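Local atomic coordinates of surface protein SPB1 (PDB entry 4UZG), a protein that forms the backbone of the group B streptococcus type 2b pilus, its subunits probably being joined into a fibre by a sortase. Residues V13-V27 with G119-S133. Numbering follows the deposited sequence.
Sequences VGDTVKYTITYKNAV and GINTITVTYTGVLKS
Val17, Tyr19, Ile21 and Tyr23 of strand 16-26 form antiparallel hydrogen-bonded pairs with Gly129, Tyr127, Val125 and Ile123 of strand 121-131. Ile21 N donates a hydrogen bond to Val125 O at 2.8 Å. A beta bulge at Lys24 and Asn25 shifts the register by one before Ala26 pairs with Asn121.

The faces of the sheet differ. On one, the rings of Tyr19 and Tyr127 lie nearly parallel, at 8°, but are slid apart and barely overlap. Tyr19 CB sits over the Tyr127 ring in a CH-pi contact, 3.6 Å from its centroid. Tyr127 CG stands between its own backbone N and carbonyl carbon (chi1 70°), which swings the ring across to Tyr19. Ile21 CD1 meets the edge of the same ring, 3.9 Å from Tyr127 CE1. Phe91 packs edge-to-face on Tyr127, and strand 146-153 covers Ile21.

Threonines dominate the other face. The methyl carbons Thr20 CG2 and Thr124 CG2 touch at 3.7 Å. In the conformer described here, the Lys18 chain runs over Thr128 CG2 to Thr126, and a water links Lys18 NZ to Thr126 OG1. Lys18 has a second conformer, so this bridge may not be permanent.

Backbone bonds thus fix the pairing of two neighbouring strands in the large mixed sheet. The face with Tyr19, Ile21 and Tyr127 is buried in the domain interior. The opposite face mixes threonine methyls and hydroxyls with Lys18 and stays partly exposed.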
ATOM      1  N   VAL A  13      -3.377   2.302  -6.006  1.00  5.22           N
ATOM      2  CA  VAL A  13      -2.161   2.402  -6.795  1.00  5.11           C
ATOM      3  C   VAL A  13      -1.828   3.874  -7.034  1.00  4.76           C
ATOM      4  O   VAL A  13      -2.701   4.679  -7.364  1.00  5.35           O
ATOM      5  CB  VAL A  13      -2.320   1.581  -8.086  1.00  5.92           C
ATOM      6  CG1 VAL A  13      -1.240   1.921  -9.100  1.00  6.27           C
ATOM      7  CG2 VAL A  13      -2.304   0.089  -7.754  1.00  6.01           C
ATOM      8  N   GLY A  14      -0.569   4.221  -6.814  1.00  4.87           N
ATOM      9  CA  GLY A  14      -0.072   5.581  -6.893  1.00  5.48           C
ATOM     10  C   GLY A  14      -0.002   6.321  -5.566  1.00  5.27           C
ATOM     11  O   GLY A  14       0.639   7.378  -5.488  1.00  5.87           O
ATOM     12  N   ASP A  15      -0.640   5.778  -4.535  1.00  5.10           N
ATOM     13  CA  ASP A  15      -0.637   6.432  -3.228  1.00  6.05           C
ATOM     14  C   ASP A  15       0.753   6.348  -2.574  1.00  4.99           C
ATOM     15  O   ASP A  15       1.536   5.420  -2.785  1.00  5.85           O
ATOM     16  CB  ASP A  15      -1.624   5.783  -2.259  1.00  5.60           C
ATOM     17  CG  ASP A  15      -3.085   6.099  -2.516  1.00  6.11           C
ATOM     18  OD1 ASP A  15      -3.419   6.888  -3.419  1.00  6.80           O
ATOM     19  OD2 ASP A  15      -3.900   5.523  -1.753  1.00  6.95           O
ATOM     20  N   THR A  16       1.011   7.341  -1.743  1.00  5.72           N
ATOM     21  CA  THR A  16       2.154   7.331  -0.841  1.00  6.10           C
ATOM     22  C   THR A  16       1.823   6.461   0.370  1.00  5.90           C
ATOM     23  O   THR A  16       0.813   6.680   1.055  1.00  7.60           O
ATOM     24  CB  THR A  16       2.485   8.745  -0.384  1.00  7.46           C
ATOM     25  OG1 THR A  16       2.795   9.523  -1.538  1.00  8.43           O
ATOM     26  CG2 THR A  16       3.672   8.753   0.581  1.00  9.02           C
ATOM     27  N   VAL A  17       2.683   5.483   0.624  1.00  5.62           N
ATOM     28  CA  VAL A  17       2.622   4.608   1.774  1.00  5.97           C
ATOM     29  C   VAL A  17       3.639   5.107   2.787  1.00  5.52           C
ATOM     30  O   VAL A  17       4.818   5.222   2.469  1.00  6.66           O
ATOM     31  CB  VAL A  17       2.986   3.164   1.366  1.00  6.59           C
ATOM     32  CG1 VAL A  17       2.972   2.247   2.578  1.00  6.81           C
ATOM     33  CG2 VAL A  17       2.041   2.645   0.275  1.00  7.10           C
ATOM     34  N   LYS A  18       3.197   5.455   3.998  0.53  5.95           N
ATOM     35  CA  LYS A  18       4.146   5.822   5.054  0.53  6.31           C
ATOM     36  C   LYS A  18       4.354   4.647   5.971  0.53  6.12           C
ATOM     37  O   LYS A  18       3.403   4.125   6.578  0.53  6.22           O
ATOM     38  CB  LYS A  18       3.721   7.038   5.863  0.53  7.75           C
ATOM     39  CG  LYS A  18       4.856   7.467   6.777  0.53  8.51           C
ATOM     40  CD  LYS A  18       4.697   8.872   7.328  0.53 13.65           C
ATOM     41  CE  LYS A  18       6.037   9.452   7.786  0.53 18.01           C
ATOM     42  NZ  LYS A  18       6.970   9.652   6.637  0.53 19.85           N
ATOM     43  N   TYR A  19       5.610   4.226   6.025  1.00  5.96           N
ATOM     44  CA  TYR A  19       6.060   3.126   6.854  1.00  5.69           C
ATOM     45  C   TYR A  19       6.707   3.628   8.139  1.00  6.11           C
ATOM     46  O   TYR A  19       7.388   4.660   8.137  1.00  7.06           O
ATOM     47  CB  TYR A  19       7.140   2.356   6.114  1.00  6.46           C
ATOM     48  CG  TYR A  19       6.706   1.570   4.893  1.00  6.13           C
ATOM     49  CD1 TYR A  19       6.301   0.259   5.013  1.00  6.33           C
ATOM     50  CD2 TYR A  19       6.759   2.111   3.623  1.00  6.68           C
ATOM     51  CE1 TYR A  19       5.983  -0.511   3.912  1.00  6.87           C
ATOM     52  CE2 TYR A  19       6.427   1.353   2.499  1.00  7.01           C
ATOM     53  CZ  TYR A  19       6.044   0.044   2.641  1.00  6.08           C
ATOM     54  OH  TYR A  19       5.774  -0.675   1.503  1.00  6.97           O
ATOM     55  N   THR A  20       6.527   2.867   9.213  1.00  6.19           N
ATOM     56  CA  THR A  20       7.185   3.117  10.480  1.00  6.55           C
ATOM     57  C   THR A  20       7.819   1.828  10.991  1.00  6.44           C
ATOM     58  O   THR A  20       7.134   0.812  11.111  1.00  7.89           O
ATOM     59  CB  THR A  20       6.202   3.656  11.541  1.00  7.33           C
ATOM     60  OG1 THR A  20       5.585   4.850  11.040  1.00  7.59           O
ATOM     61  CG2 THR A  20       6.924   4.003  12.833  1.00  8.60           C
ATOM     62  N   ILE A  21       9.119   1.890  11.274  1.00  6.25           N
ATOM     63  CA  ILE A  21       9.842   0.794  11.910  1.00  6.49           C
ATOM     64  C   ILE A  21      10.149   1.249  13.331  1.00  6.74           C
ATOM     65  O   ILE A  21      10.726   2.320  13.523  1.00  7.27           O
ATOM     66  CB  ILE A  21      11.169   0.504  11.194  1.00  7.20           C
ATOM     67  CG1 ILE A  21      10.926   0.101   9.742  1.00  7.99           C
ATOM     68  CG2 ILE A  21      11.943  -0.565  11.963  1.00  8.79           C
ATOM     69  CD1 ILE A  21      12.191   0.214   8.893  1.00  8.37           C
ATOM     70  N   THR A  22       9.787   0.452  14.319  1.00  8.55           N
ATOM     71  CA  THR A  22       9.963   0.784  15.739  0.81 10.03           C
ATOM     72  C   THR A  22      10.736  -0.350  16.417  1.00 10.31           C
ATOM     73  O   THR A  22      10.367  -1.526  16.252  1.00 13.91           O
ATOM     74  CB  THR A  22       8.560   1.004  16.433  0.81 11.41           C
ATOM     75  OG1 THR A  22       7.832   2.039  15.739  0.81 11.51           O
ATOM     76  CG2 THR A  22       8.688   1.374  17.900  0.81 14.87           C
ATOM     77  N   TYR A  23      11.767  -0.003  17.191  1.00  9.05           N
ATOM     78  CA  TYR A  23      12.552  -0.965  17.949  1.00  8.71           C
ATOM     79  C   TYR A  23      12.708  -0.398  19.347  1.00  8.11           C
ATOM     80  O   TYR A  23      13.342   0.626  19.546  1.00  7.84           O
ATOM     81  CB  TYR A  23      13.902  -1.140  17.289  1.00 10.14           C
ATOM     82  CG  TYR A  23      14.836  -2.102  17.972  1.00 10.60           C
ATOM     83  CD1 TYR A  23      14.775  -3.460  17.706  1.00 13.36           C
ATOM     84  CD2 TYR A  23      15.852  -1.635  18.789  1.00 10.71           C
ATOM     85  CE1 TYR A  23      15.671  -4.335  18.263  1.00 15.99           C
ATOM     86  CE2 TYR A  23      16.761  -2.504  19.371  1.00 13.23           C
ATOM     87  CZ  TYR A  23      16.660  -3.850  19.104  1.00 15.70           C
ATOM     88  OH  TYR A  23      17.574  -4.711  19.658  1.00 19.70           O
ATOM     89  N   LYS A  24      12.124  -1.079  20.317  1.00  9.24           N
ATOM     90  CA  LYS A  24      12.012  -0.560  21.670  1.00 11.08           C
ATOM     91  C   LYS A  24      13.092  -1.006  22.611  1.00 14.24           C
ATOM     92  O   LYS A  24      13.146  -0.554  23.761  1.00 16.19           O
ATOM     93  CB  LYS A  24      10.662  -0.927  22.256  1.00 12.58           C
ATOM     94  CG  LYS A  24       9.496  -0.188  21.613  1.00 15.56           C
ATOM     95  CD  LYS A  24       8.402  -0.057  22.681  1.00 23.03           C
ATOM     96  CE  LYS A  24       7.017   0.180  22.167  1.00 26.96           C
ATOM     97  NZ  LYS A  24       6.562  -0.975  21.374  1.00 29.37           N
ATOM     98  N   ASN A  25      13.967  -1.871  22.178  1.00 13.54           N
ATOM     99  CA  ASN A  25      14.907  -2.387  23.162  1.00 12.96           C
ATOM    100  C   ASN A  25      16.339  -1.878  23.054  1.00 16.31           C
ATOM    101  O   ASN A  25      17.263  -2.623  23.363  1.00 15.55           O
ATOM    102  CB  ASN A  25      14.783  -3.899  23.105  1.00 24.83           C
ATOM    103  CG  ASN A  25      13.328  -4.331  23.293  1.00 36.42           C
ATOM    104  OD1 ASN A  25      12.593  -3.700  24.055  1.00 34.67           O
ATOM    105  ND2 ASN A  25      12.899  -5.382  22.600  1.00 29.37           N
ATOM    106  N   ALA A  26      16.546  -0.608  22.692  1.00 11.20           N
ATOM    107  CA  ALA A  26      17.900  -0.193  22.356  1.00  9.17           C
ATOM    108  C   ALA A  26      18.643   0.260  23.607  1.00  8.66           C
ATOM    109  O   ALA A  26      18.350   1.319  24.162  1.00 10.58           O
ATOM    110  CB  ALA A  26      17.864   0.882  21.314  1.00  9.02           C
ATOM    111  N   VAL A  27      19.581  -0.580  24.049  1.00  8.61           N
ATOM    112  CA  VAL A  27      20.386  -0.343  25.242  1.00  8.77           C
ATOM    113  C   VAL A  27      21.871  -0.464  24.898  1.00  7.74           C
ATOM    114  O   VAL A  27      22.260  -0.750  23.766  1.00  8.80           O
ATOM    115  CB  VAL A  27      20.013  -1.307  26.397  1.00 11.47           C
ATOM    116  CG1 VAL A  27      18.585  -1.063  26.860  1.00 12.73           C
ATOM    117  CG2 VAL A  27      20.226  -2.752  25.979  1.00 13.56           C
ATOM    118  N   GLY A 119      20.186   4.767  29.110  1.00 16.94           N
ATOM    119  CA  GLY A 119      18.964   4.102  29.470  1.00 18.07           C
ATOM    120  C   GLY A 119      18.422   3.263  28.337  1.00 16.20           C
ATOM    121  O   GLY A 119      19.160   2.713  27.518  1.00 16.22           O
ATOM    122  N   ILE A 120      17.109   3.147  28.349  1.00 16.70           N
ATOM    123  CA  ILE A 120      16.386   2.320  27.398  1.00 14.97           C
ATOM    124  C   ILE A 120      15.784   3.234  26.347  1.00 12.34           C
ATOM    125  O   ILE A 120      15.042   4.140  26.677  1.00 13.86           O
ATOM    126  CB  ILE A 120      15.285   1.543  28.138  1.00 17.19           C
ATOM    127  CG1 ILE A 120      15.867   0.797  29.348  1.00 19.43           C
ATOM    128  CG2 ILE A 120      14.605   0.605  27.191  1.00 18.59           C
ATOM    129  CD1 ILE A 120      14.845   0.404  30.352  1.00 21.09           C
ATOM    130  N   ASN A 121      16.137   2.996  25.095  1.00  8.19           N
ATOM    131  CA  ASN A 121      15.715   3.857  24.009  1.00  7.39           C
ATOM    132  C   ASN A 121      14.888   3.130  22.969  1.00  7.16           C
ATOM    133  O   ASN A 121      15.058   1.934  22.737  1.00  8.21           O
ATOM    134  CB  ASN A 121      16.945   4.481  23.354  1.00  7.77           C
ATOM    135  CG  ASN A 121      17.622   5.463  24.268  1.00  8.24           C
ATOM    136  OD1 ASN A 121      17.132   6.567  24.453  1.00 10.76           O
ATOM    137  ND2 ASN A 121      18.734   5.064  24.857  1.00 11.08           N
ATOM    138  N   THR A 122      14.021   3.894  22.314  1.00  7.01           N
ATOM    139  CA  THR A 122      13.297   3.437  21.150  1.00  6.81           C
ATOM    140  C   THR A 122      13.892   4.082  19.902  1.00  6.35           C
ATOM    141  O   THR A 122      13.996   5.308  19.813  1.00  7.57           O
ATOM    142  CB  THR A 122      11.816   3.807  21.243  1.00  7.88           C
ATOM    143  OG1 THR A 122      11.250   3.126  22.368  1.00  9.25           O
ATOM    144  CG2 THR A 122      11.070   3.407  19.977  1.00  8.19           C
ATOM    145  N   ILE A 123      14.262   3.253  18.938  1.00  6.14           N
ATOM    146  CA  ILE A 123      14.671   3.706  17.619  1.00  6.26           C
ATOM    147  C   ILE A 123      13.452   3.668  16.722  1.00  6.00           C
ATOM    148  O   ILE A 123      12.775   2.651  16.641  1.00  6.92           O
ATOM    149  CB  ILE A 123      15.777   2.803  17.046  1.00  6.73           C
ATOM    150  CG1 ILE A 123      17.049   2.875  17.898  1.00  8.44           C
ATOM    151  CG2 ILE A 123      16.082   3.190  15.596  1.00  8.67           C
ATOM    152  CD1 ILE A 123      18.084   1.779  17.566  1.00  9.43           C
ATOM    153  N   THR A 124      13.168   4.783  16.055  1.00  6.04           N
ATOM    154  CA  THR A 124      12.075   4.842  15.091  1.00  6.27           C
ATOM    155  C   THR A 124      12.644   5.315  13.756  1.00  6.74           C
ATOM    156  O   THR A 124      13.361   6.308  13.695  1.00  7.63           O
ATOM    157  CB  THR A 124      10.927   5.786  15.544  1.00  7.59           C
ATOM    158  OG1 THR A 124      10.553   5.450  16.879  1.00  8.64           O
ATOM    159  CG2 THR A 124       9.725   5.669  14.651  1.00  9.22           C
ATOM    160  N   VAL A 125      12.280   4.612  12.686  1.00  6.67           N
ATOM    161  CA  VAL A 125      12.568   5.056  11.331  1.00  7.06           C
ATOM    162  C   VAL A 125      11.241   5.159  10.599  1.00  7.04           C
ATOM    163  O   VAL A 125      10.530   4.166  10.459  1.00  8.36           O
ATOM    164  CB  VAL A 125      13.506   4.082  10.583  1.00  7.74           C
ATOM    165  CG1 VAL A 125      13.724   4.529   9.130  1.00  9.53           C
ATOM    166  CG2 VAL A 125      14.839   3.926  11.301  1.00  8.55           C
ATOM    167  N   THR A 126      10.916   6.347  10.115  1.00  6.97           N
ATOM    168  CA  THR A 126       9.789   6.497   9.222  1.00  7.39           C
ATOM    169  C   THR A 126      10.322   6.781   7.827  1.00  6.83           C
ATOM    170  O   THR A 126      11.372   7.407   7.656  1.00  8.12           O
ATOM    171  CB  THR A 126       8.851   7.612   9.649  1.00  8.94           C
ATOM    172  OG1 THR A 126       9.511   8.873   9.575  1.00 11.69           O
ATOM    173  CG2 THR A 126       8.321   7.389  11.033  1.00 10.68           C
ATOM    174  N   TYR A 127       9.604   6.305   6.809  1.00  6.16           N
ATOM    175  CA  TYR A 127       9.982   6.553   5.429  1.00  6.04           C
ATOM    176  C   TYR A 127       8.748   6.308   4.569  1.00  5.39           C
ATOM    177  O   TYR A 127       7.730   5.823   5.069  1.00  6.50           O
ATOM    178  CB  TYR A 127      11.163   5.653   4.998  1.00  6.16           C
ATOM    179  CG  TYR A 127      10.820   4.179   4.866  1.00  6.26           C
ATOM    180  CD1 TYR A 127      10.852   3.321   5.949  1.00  6.75           C
ATOM    181  CD2 TYR A 127      10.433   3.661   3.643  1.00  6.20           C
ATOM    182  CE1 TYR A 127      10.512   1.981   5.813  1.00  6.67           C
ATOM    183  CE2 TYR A 127      10.090   2.316   3.497  1.00  6.64           C
ATOM    184  CZ  TYR A 127      10.136   1.498   4.592  1.00  6.60           C
ATOM    185  OH  TYR A 127       9.801   0.150   4.493  1.00  7.24           O
ATOM    186  N   THR A 128       8.835   6.641   3.289  1.00  5.22           N
ATOM    187  CA  THR A 128       7.709   6.441   2.405  1.00  5.94           C
ATOM    188  C   THR A 128       8.092   5.648   1.157  1.00  5.45           C
ATOM    189  O   THR A 128       9.269   5.528   0.786  1.00  5.47           O
ATOM    190  CB  THR A 128       7.063   7.775   1.985  1.00  6.35           C
ATOM    191  OG1 THR A 128       8.042   8.526   1.272  1.00  6.99           O
ATOM    192  CG2 THR A 128       6.563   8.557   3.177  1.00  7.61           C
ATOM    193  N   GLY A 129       7.056   5.109   0.524  1.00  5.85           N
ATOM    194  CA  GLY A 129       7.152   4.513  -0.791  1.00  5.85           C
ATOM    195  C   GLY A 129       5.879   4.833  -1.559  1.00  5.70           C
ATOM    196  O   GLY A 129       4.947   5.434  -1.017  1.00  6.63           O
ATOM    197  N   VAL A 130       5.839   4.430  -2.816  1.00  5.85           N
ATOM    198  CA  VAL A 130       4.686   4.656  -3.689  1.00  5.72           C
ATOM    199  C   VAL A 130       4.189   3.320  -4.227  1.00  5.43           C
ATOM    200  O   VAL A 130       4.960   2.538  -4.785  1.00  5.76           O
ATOM    201  CB  VAL A 130       5.027   5.628  -4.836  1.00  6.04           C
ATOM    202  CG1 VAL A 130       3.837   5.777  -5.788  1.00  6.77           C
ATOM    203  CG2 VAL A 130       5.451   6.989  -4.292  1.00  7.31           C
ATOM    204  N   LEU A 131       2.901   3.033  -4.024  1.00  5.33           N
ATOM    205  CA  LEU A 131       2.314   1.798  -4.507  1.00  4.86           C
ATOM    206  C   LEU A 131       2.245   1.817  -6.030  1.00  5.55           C
ATOM    207  O   LEU A 131       1.808   2.823  -6.610  1.00  5.73           O
ATOM    208  CB  LEU A 131       0.916   1.617  -3.899  1.00  5.62           C
ATOM    209  CG  LEU A 131       0.218   0.280  -4.156  1.00  5.77           C
ATOM    210  CD1 LEU A 131       0.989  -0.863  -3.522  1.00  7.56           C
ATOM    211  CD2 LEU A 131      -1.197   0.313  -3.636  1.00  6.65           C
ATOM    212  N   LYS A 132       2.619   0.718  -6.679  1.00  5.64           N
ATOM    213  CA  LYS A 132       2.660   0.652  -8.126  1.00  6.09           C
ATOM    214  C   LYS A 132       1.805  -0.497  -8.643  1.00  5.91           C
ATOM    215  O   LYS A 132       1.224  -1.261  -7.873  1.00  6.84           O
ATOM    216  CB  LYS A 132       4.122   0.502  -8.598  1.00  7.00           C
ATOM    217  CG  LYS A 132       5.049   1.624  -8.176  1.00  7.13           C
ATOM    218  CD  LYS A 132       4.736   2.953  -8.859  1.00  7.04           C
ATOM    219  CE  LYS A 132       5.737   4.029  -8.441  1.00  8.31           C
ATOM    220  NZ  LYS A 132       5.522   5.320  -9.115  1.00  8.52           N
ATOM    221  N   SER A 133       1.721  -0.634  -9.966  1.00  6.14           N
ATOM    222  CA  SER A 133       0.728  -1.503 -10.573  1.00  7.52           C
ATOM    223  C   SER A 133       0.918  -2.993 -10.341  1.00  7.53           C
ATOM    224  O   SER A 133      -0.013  -3.767 -10.552  1.00  8.40           O
ATOM    225  CB  SER A 133       0.659  -1.251 -12.072  1.00  8.83           C
ATOM    226  OG  SER A 133       1.819  -1.760 -12.678  1.00  9.43           O
TER
HETATM  227  O   HOH W   1       9.629   9.959   7.042  1.00 14.56           O
HETATM  228  O   HOH W   2      12.160   1.623  24.523  1.00 17.28           O